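PDB 7EEH: TqaL from Neurospora crassa, which belongs to the 2OG-Fe dioxygenase family of the cupin clan and binds an iron(III) ion. Local coordinates for residues L48-A53 and L126-Q131; D56-V61 and D122-N127. The protein carries 1 engineered substitution. One frame throughout, in Å; residues are numbered along the deposited sequence.

Interaction 1 (L48-A53 and L126-Q131)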
ATOM      1  N   LEU B  48      -9.801   9.796   5.464  1.00 21.18           N
ATOM      2  CA  LEU B  48     -10.628   9.972   6.646  1.00 20.60           C
ATOM      3  C   LEU B  48     -12.018  10.487   6.318  1.00 25.09           C
ATOM      4  O   LEU B  48     -12.897  10.433   7.184  1.00 23.64           O
ATOM      5  CB  LEU B  48      -9.988  10.962   7.627  1.00 18.92           C
ATOM      6  CG  LEU B  48      -8.694  10.477   8.211  1.00 25.97           C
ATOM      7  CD1 LEU B  48      -8.139  11.442   9.304  1.00 22.59           C
ATOM      8  CD2 LEU B  48      -9.095   9.088   8.679  1.00 21.56           C
ATOM      9  N   GLY B  49     -12.229  11.013   5.117  1.00 23.90           N
ATOM     10  CA  GLY B  49     -13.538  11.536   4.786  1.00 24.95           C
ATOM     11  C   GLY B  49     -13.585  12.954   4.249  1.00 23.20           C
ATOM     12  O   GLY B  49     -14.675  13.442   3.939  1.00 24.57           O
ATOM     13  N   ALA B  50     -12.444  13.630   4.125  1.00 20.08           N
ATOM     14  CA  ALA B  50     -12.440  14.980   3.563  1.00 23.42           C
ATOM     15  C   ALA B  50     -12.856  14.949   2.097  1.00 25.13           C
ATOM     16  O   ALA B  50     -12.402  14.093   1.336  1.00 25.85           O
ATOM     17  CB  ALA B  50     -11.046  15.608   3.670  1.00 20.19           C
ATOM     18  N   THR B  51     -13.696  15.904   1.683  1.00 23.67           N
ATOM     19  CA  THR B  51     -14.021  16.020   0.271  1.00 23.24           C
ATOM     20  C   THR B  51     -13.083  17.019  -0.390  1.00 23.48           C
ATOM     21  O   THR B  51     -12.560  17.933   0.256  1.00 23.93           O
ATOM     22  CB  THR B  51     -15.483  16.438   0.053  1.00 26.30           C
ATOM     23  OG1 THR B  51     -15.673  17.801   0.470  1.00 25.74           O
ATOM     24  CG2 THR B  51     -16.411  15.533   0.841  1.00 25.74           C
ATOM     25  N   ARG B  52     -12.847  16.824  -1.685  1.00 22.00           N
ATOM     26  CA  ARG B  52     -11.969  17.754  -2.385  1.00 25.63           C
ATOM     27  C   ARG B  52     -12.567  19.151  -2.450  1.00 25.26           C
ATOM     28  O   ARG B  52     -11.827  20.138  -2.488  1.00 31.72           O
ATOM     29  CB  ARG B  52     -11.661  17.249  -3.785  1.00 32.68           C
ATOM     30  CG  ARG B  52     -11.150  15.837  -3.786  1.00 39.32           C
ATOM     31  CD  ARG B  52      -9.940  15.692  -4.677  1.00 44.34           C
ATOM     32  NE  ARG B  52      -9.776  14.299  -5.072  1.00 52.36           N
ATOM     33  CZ  ARG B  52      -8.608  13.677  -5.137  1.00 48.12           C
ATOM     34  NH1 ARG B  52      -7.499  14.338  -4.831  1.00 50.95           N
ATOM     35  NH2 ARG B  52      -8.554  12.401  -5.502  1.00 53.45           N
ATOM     36  N   ALA B  53     -13.893  19.258  -2.457  1.00 29.67           N
ATOM     37  CA  ALA B  53     -14.509  20.576  -2.388  1.00 29.91           C
ATOM     38  C   ALA B  53     -14.198  21.250  -1.056  1.00 25.79           C
ATOM     39  O   ALA B  53     -13.886  22.446  -1.018  1.00 26.49           O
ATOM     40  CB  ALA B  53     -16.017  20.456  -2.607  1.00 31.45           C
ATOM     41  N   LEU B 126     -17.991  22.600  10.081  1.00 26.56           N
ATOM     42  CA  LEU B 126     -18.651  21.559   9.298  1.00 25.14           C
ATOM     43  C   LEU B 126     -17.885  21.205   8.022  1.00 26.24           C
ATOM     44  O   LEU B 126     -18.342  20.360   7.246  1.00 27.21           O
ATOM     45  CB  LEU B 126     -20.090  21.973   8.957  1.00 30.41           C
ATOM     46  CG  LEU B 126     -21.018  22.249  10.153  1.00 28.97           C
ATOM     47  CD1 LEU B 126     -22.488  22.409   9.706  1.00 31.36           C
ATOM     48  CD2 LEU B 126     -20.898  21.177  11.232  1.00 29.07           C
ATOM     49  N   ASN B 127     -16.753  21.844   7.778  1.00 25.08           N
ATOM     50  CA  ASN B 127     -15.884  21.476   6.672  1.00 23.72           C
ATOM     51  C   ASN B 127     -15.282  20.100   6.959  1.00 23.89           C
ATOM     52  O   ASN B 127     -14.668  19.894   8.011  1.00 22.97           O
ATOM     53  CB  ASN B 127     -14.813  22.558   6.513  1.00 22.01           C
ATOM     54  CG  ASN B 127     -13.830  22.269   5.414  1.00 22.72           C
ATOM     55  OD1 ASN B 127     -13.123  21.259   5.442  1.00 20.58           O
ATOM     56  ND2 ASN B 127     -13.757  23.170   4.441  1.00 21.94           N
ATOM     57  N   THR B 128     -15.496  19.141   6.053  1.00 23.89           N
ATOM     58  CA  THR B 128     -15.055  17.768   6.317  1.00 25.13           C
ATOM     59  C   THR B 128     -13.536  17.617   6.346  1.00 20.14           C
ATOM     60  O   THR B 128     -13.039  16.631   6.908  1.00 21.91           O
ATOM     61  CB  THR B 128     -15.624  16.799   5.275  1.00 22.38           C
ATOM     62  OG1 THR B 128     -15.121  17.153   3.975  1.00 21.84           O
ATOM     63  CG2 THR B 128     -17.141  16.853   5.275  1.00 25.31           C
ATOM     64  N   ALA B 129     -12.794  18.530   5.720  1.00 21.14           N
ATOM     65  CA  ALA B 129     -11.339  18.503   5.838  1.00 19.74           C
ATOM     66  C   ALA B 129     -10.902  18.995   7.207  1.00 22.06           C
ATOM     67  O   ALA B 129     -10.034  18.383   7.843  1.00 20.66           O
ATOM     68  CB  ALA B 129     -10.680  19.339   4.734  1.00 18.39           C
ATOM     69  N   PHE B 130     -11.499  20.086   7.690  1.00 19.41           N
ATOM     70  CA  PHE B 130     -11.247  20.489   9.073  1.00 19.87           C
ATOM     71  C   PHE B 130     -11.588  19.366  10.044  1.00 20.96           C
ATOM     72  O   PHE B 130     -10.826  19.099  10.986  1.00 20.45           O
ATOM     73  CB  PHE B 130     -12.049  21.742   9.436  1.00 19.78           C
ATOM     74  CG  PHE B 130     -12.042  22.048  10.921  1.00 19.27           C
ATOM     75  CD1 PHE B 130     -10.970  22.710  11.499  1.00 19.69           C
ATOM     76  CD2 PHE B 130     -13.095  21.653  11.733  1.00 16.17           C
ATOM     77  CE1 PHE B 130     -10.952  22.981  12.861  1.00 20.94           C
ATOM     78  CE2 PHE B 130     -13.085  21.926  13.094  1.00 18.72           C
ATOM     79  CZ  PHE B 130     -12.014  22.589  13.661  1.00 18.85           C
ATOM     80  N   GLN B 131     -12.741  18.708   9.845  1.00 19.44           N
ATOM     81  CA  GLN B 131     -13.113  17.602  10.723  1.00 21.78           C
ATOM     82  C   GLN B 131     -12.087  16.478  10.641  1.00 20.37           C
ATOM     83  O   GLN B 131     -11.729  15.883  11.658  1.00 20.89           O
ATOM     84  CB  GLN B 131     -14.510  17.080  10.377  1.00 24.29           C
ATOM     85  CG  GLN B 131     -15.621  18.131  10.573  1.00 25.40           C
ATOM     86  CD  GLN B 131     -17.021  17.586  10.325  1.00 29.12           C
ATOM     87  OE1 GLN B 131     -17.193  16.561   9.671  1.00 25.61           O
ATOM     88  NE2 GLN B 131     -18.028  18.274  10.858  1.00 25.57           N
TER
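Two helix N-termini meet here, each with its own N-cap: N127 for helix 128-141 and T51 for helix 52-58. N127 comes first along 126-131. With CG anti to the backbone N (chi1 179°), OD1 reaches back over the first turn of its own helix. OD1 accepts from F130 N at 3.0 Å, with the donor above the carbonyl plane. A129 N adds a weaker, more bent bond to the same oxygen. ND2 is left to donate to D54 O in helix 52-58.

T128 follows and carries the polar link. Its OG1 sits between the backbone N and the carbonyl carbon (chi1 63°). There it accepts from T51 N at 3.0 Å, with an N-H...O angle of 158°. The same OG1 is hydrogen-bonded to D54 OD2, so two partners grip the hydroxyl. The T51 side chain crosses that of T128 at about a right angle, and T51 OG1 caps D54 N. D54 therefore ties both threonines together. T128 CB rests on G49 O at 3.7 Å. G49 has positive phi and closes helix 38-48 in a Schellman motif, so a short turn separates that helix from the next.

A129 completes the contact on the buried side. It lies opposite A50, where the backbones come within 4.3 Å from CA to CA. The small side chains permit this close approach. L45 touches A50, and L55 and L58 touch A129. A50 CB meets A129 CB at 3.9 Å and comes nearer still to A129 CA, at 3.6 Å.

Interaction 2 (D56-V61 and D122-N127)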
ATOM      1  N   ASP B  56     -10.642  22.468  -0.922  1.00 25.89           N
ATOM      2  CA  ASP B  56     -10.594  23.762  -1.598  1.00 26.70           C
ATOM      3  C   ASP B  56     -11.132  24.867  -0.698  1.00 25.80           C
ATOM      4  O   ASP B  56     -10.508  25.920  -0.543  1.00 25.12           O
ATOM      5  CB  ASP B  56     -11.412  23.722  -2.891  1.00 29.92           C
ATOM      6  CG  ASP B  56     -10.719  22.988  -3.997  1.00 35.66           C
ATOM      7  OD1 ASP B  56      -9.477  22.866  -3.952  1.00 40.03           O
ATOM      8  OD2 ASP B  56     -11.423  22.526  -4.918  1.00 40.58           O
ATOM      9  N   ALA B  57     -12.308  24.650  -0.116  1.00 24.66           N
ATOM     10  CA  ALA B  57     -12.943  25.685   0.694  1.00 29.42           C
ATOM     11  C   ALA B  57     -12.134  26.026   1.935  1.00 28.02           C
ATOM     12  O   ALA B  57     -12.270  27.132   2.473  1.00 26.11           O
ATOM     13  CB  ALA B  57     -14.350  25.248   1.099  1.00 29.56           C
ATOM     14  N   LEU B  58     -11.299  25.100   2.407  1.00 21.31           N
ATOM     15  CA  LEU B  58     -10.426  25.390   3.536  1.00 24.14           C
ATOM     16  C   LEU B  58      -9.417  26.483   3.211  1.00 18.65           C
ATOM     17  O   LEU B  58      -8.925  27.154   4.121  1.00 21.08           O
ATOM     18  CB  LEU B  58      -9.716  24.098   3.969  1.00 22.50           C
ATOM     19  CG  LEU B  58      -9.379  23.883   5.436  1.00 25.37           C
ATOM     20  CD1 LEU B  58     -10.591  24.104   6.309  1.00 19.18           C
ATOM     21  CD2 LEU B  58      -8.775  22.464   5.642  1.00 22.62           C
ATOM     22  N   GLN B  59      -9.115  26.698   1.937  1.00 22.56           N
ATOM     23  CA  GLN B  59      -8.199  27.765   1.562  1.00 23.51           C
ATOM     24  C   GLN B  59      -8.864  29.139   1.483  1.00 25.20           C
ATOM     25  O   GLN B  59      -8.172  30.128   1.212  1.00 21.82           O
ATOM     26  CB  GLN B  59      -7.531  27.403   0.239  1.00 25.26           C
ATOM     27  CG  GLN B  59      -6.571  26.251   0.457  1.00 27.66           C
ATOM     28  CD  GLN B  59      -5.952  25.728  -0.801  1.00 30.14           C
ATOM     29  OE1 GLN B  59      -4.964  26.266  -1.283  1.00 35.96           O
ATOM     30  NE2 GLN B  59      -6.510  24.650  -1.326  1.00 33.33           N
ATOM     31  N   ARG B  60     -10.175  29.223   1.736  1.00 22.56           N
ATOM     32  CA  ARG B  60     -10.910  30.478   1.719  1.00 25.93           C
ATOM     33  C   ARG B  60     -11.512  30.868   3.062  1.00 26.41           C
ATOM     34  O   ARG B  60     -11.904  32.029   3.222  1.00 26.31           O
ATOM     35  CB  ARG B  60     -12.058  30.417   0.698  1.00 27.62           C
ATOM     36  CG  ARG B  60     -11.630  30.148  -0.723  1.00 33.08           C
ATOM     37  CD  ARG B  60     -12.859  29.894  -1.593  1.00 36.70           C
ATOM     38  NE  ARG B  60     -12.529  29.013  -2.710  1.00 47.90           N
ATOM     39  CZ  ARG B  60     -13.069  27.813  -2.914  1.00 43.91           C
ATOM     40  NH1 ARG B  60     -13.997  27.339  -2.085  1.00 36.70           N
ATOM     41  NH2 ARG B  60     -12.695  27.095  -3.967  1.00 47.55           N
ATOM     42  N   VAL B  61     -11.615  29.941   4.015  1.00 23.81           N
ATOM     43  CA  VAL B  61     -12.346  30.218   5.251  1.00 24.80           C
ATOM     44  C   VAL B  61     -11.670  31.323   6.066  1.00 25.01           C
ATOM     45  O   VAL B  61     -12.339  32.060   6.812  1.00 25.00           O
ATOM     46  CB  VAL B  61     -12.512  28.915   6.064  1.00 24.29           C
ATOM     47  CG1 VAL B  61     -11.158  28.363   6.498  1.00 24.54           C
ATOM     48  CG2 VAL B  61     -13.418  29.143   7.265  1.00 23.69           C
ATOM     49  N   ASP B 122     -19.965  27.533  11.391  1.00 29.41           N
ATOM     50  CA  ASP B 122     -20.201  26.291  10.661  1.00 26.44           C
ATOM     51  C   ASP B 122     -19.350  26.214   9.397  1.00 26.29           C
ATOM     52  O   ASP B 122     -18.967  25.112   8.974  1.00 25.41           O
ATOM     53  CB  ASP B 122     -21.689  26.150  10.327  1.00 30.14           C
ATOM     54  CG  ASP B 122     -22.496  25.576  11.481  1.00 33.18           C
ATOM     55  OD1 ASP B 122     -21.887  25.054  12.449  1.00 28.90           O
ATOM     56  OD2 ASP B 122     -23.744  25.633  11.423  1.00 37.65           O
ATOM     57  N   GLU B 123     -19.025  27.373   8.798  1.00 23.08           N
ATOM     58  CA  GLU B 123     -18.169  27.394   7.612  1.00 23.93           C
ATOM     59  C   GLU B 123     -16.905  26.566   7.823  1.00 25.17           C
ATOM     60  O   GLU B 123     -16.487  25.823   6.933  1.00 25.05           O
ATOM     61  CB  GLU B 123     -17.784  28.827   7.244  1.00 23.14           C
ATOM     62  CG  GLU B 123     -17.104  28.915   5.886  1.00 27.05           C
ATOM     63  CD  GLU B 123     -16.509  30.278   5.576  1.00 28.44           C
ATOM     64  OE1 GLU B 123     -16.750  31.241   6.336  1.00 27.26           O
ATOM     65  OE2 GLU B 123     -15.787  30.377   4.558  1.00 30.35           O
ATOM     66  N   LEU B 124     -16.288  26.680   8.998  1.00 23.52           N
ATOM     67  CA  LEU B 124     -15.087  25.908   9.304  1.00 24.26           C
ATOM     68  C   LEU B 124     -15.440  24.555   9.910  1.00 20.76           C
ATOM     69  O   LEU B 124     -15.034  23.516   9.381  1.00 21.82           O
ATOM     70  CB  LEU B 124     -14.156  26.681  10.251  1.00 21.02           C
ATOM     71  CG  LEU B 124     -12.853  25.942  10.625  1.00 20.99           C
ATOM     72  CD1 LEU B 124     -12.051  25.584   9.386  1.00 19.41           C
ATOM     73  CD2 LEU B 124     -12.013  26.760  11.571  1.00 19.94           C
ATOM     74  N   GLN B 125     -16.210  24.552  11.006  1.00 20.39           N
ATOM     75  CA  GLN B 125     -16.357  23.330  11.790  1.00 22.44           C
ATOM     76  C   GLN B 125     -17.201  22.263  11.099  1.00 26.47           C
ATOM     77  O   GLN B 125     -17.130  21.103  11.489  1.00 24.00           O
ATOM     78  CB  GLN B 125     -16.925  23.654  13.177  1.00 23.72           C
ATOM     79  CG  GLN B 125     -18.399  24.052  13.207  1.00 24.36           C
ATOM     80  CD  GLN B 125     -18.971  23.989  14.615  1.00 26.13           C
ATOM     81  OE1 GLN B 125     -18.254  23.694  15.571  1.00 25.51           O
ATOM     82  NE2 GLN B 125     -20.259  24.288  14.754  1.00 29.94           N
ATOM     83  N   LEU B 126     -17.991  22.600  10.081  1.00 26.56           N
ATOM     84  CA  LEU B 126     -18.651  21.559   9.298  1.00 25.14           C
ATOM     85  C   LEU B 126     -17.885  21.205   8.022  1.00 26.24           C
ATOM     86  O   LEU B 126     -18.342  20.360   7.246  1.00 27.21           O
ATOM     87  CB  LEU B 126     -20.090  21.973   8.957  1.00 30.41           C
ATOM     88  CG  LEU B 126     -21.018  22.249  10.153  1.00 28.97           C
ATOM     89  CD1 LEU B 126     -22.488  22.409   9.706  1.00 31.36           C
ATOM     90  CD2 LEU B 126     -20.898  21.177  11.232  1.00 29.07           C
ATOM     91  N   ASN B 127     -16.753  21.844   7.778  1.00 25.08           N
ATOM     92  CA  ASN B 127     -15.884  21.476   6.672  1.00 23.72           C
ATOM     93  C   ASN B 127     -15.282  20.100   6.959  1.00 23.89           C
ATOM     94  O   ASN B 127     -14.668  19.894   8.011  1.00 22.97           O
ATOM     95  CB  ASN B 127     -14.813  22.558   6.513  1.00 22.01           C
ATOM     96  CG  ASN B 127     -13.830  22.269   5.414  1.00 22.72           C
ATOM     97  OD1 ASN B 127     -13.123  21.259   5.442  1.00 20.58           O
ATOM     98  ND2 ASN B 127     -13.757  23.170   4.441  1.00 21.94           N
TER
HETATM   99  O   HOH W   1     -14.763  28.176   3.056  1.00 31.03           O
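V61 points its CB toward helix 122-125. Its CG2, anti to the backbone N, lies against the carboxylate carbon of E123, 3.7 Å from CD. The two side chains run past each other in opposite directions. CG2 also touches L124 CB at 3.9 Å, and these side chains cross at about a right angle. Beside it, L58 CD1 meets L124 CD1 at 3.7 Å, the two leucines crossing obliquely. The N127 amide makes a van der Waals contact with the same L58 methyl, ND2 lying 3.8 Å from L58 CD1, while ND2 donates to D54 O.

No direct hydrogen bond joins the segments. One water bridges them instead, donating to A57 O at 2.8 Å and to E123 OE2 at 2.9 Å. E123 is extended beyond CG, which carries its carboxylate out to this water. N64 ND2 binds OE1, so both carboxylate oxygens are engaged.

Further out, Q125 NE2 donates almost straight to D122 OD1 (177°) and also bonds L301 O. Q125 OE1 takes R92 NH1. The short helical turn 122-125 and segment 56-61 pack beside strand 158-170 of the main antiparallel sheet, L124 on L163 and N165 and V61 on N165, in a cupin-type dioxygenase fold.

Interactions 1 and 2 are neighbours, with centres 8 Å apart on the same side of the chain's centre. Both use helix 52-58, interaction 1 at its start and interaction 2 further along. Helix 122-125 leads into helix 128-141, and segments 122-127 and 126-131 share the residues L126 and N127. The pairing is antiparallel in order, so interaction 2 lies within the span of interaction 1. The segments are 61 and 73 residues apart at their closest ends. A129 CB on L58 CD2, at 3.8 Å, and a probable hydrogen bond from Q131 NE2 to Q125 O join the contacts. Together they connect helices 52-58, 122-125 and 128-141, and L124 touches strand 158-170 of the main sheet.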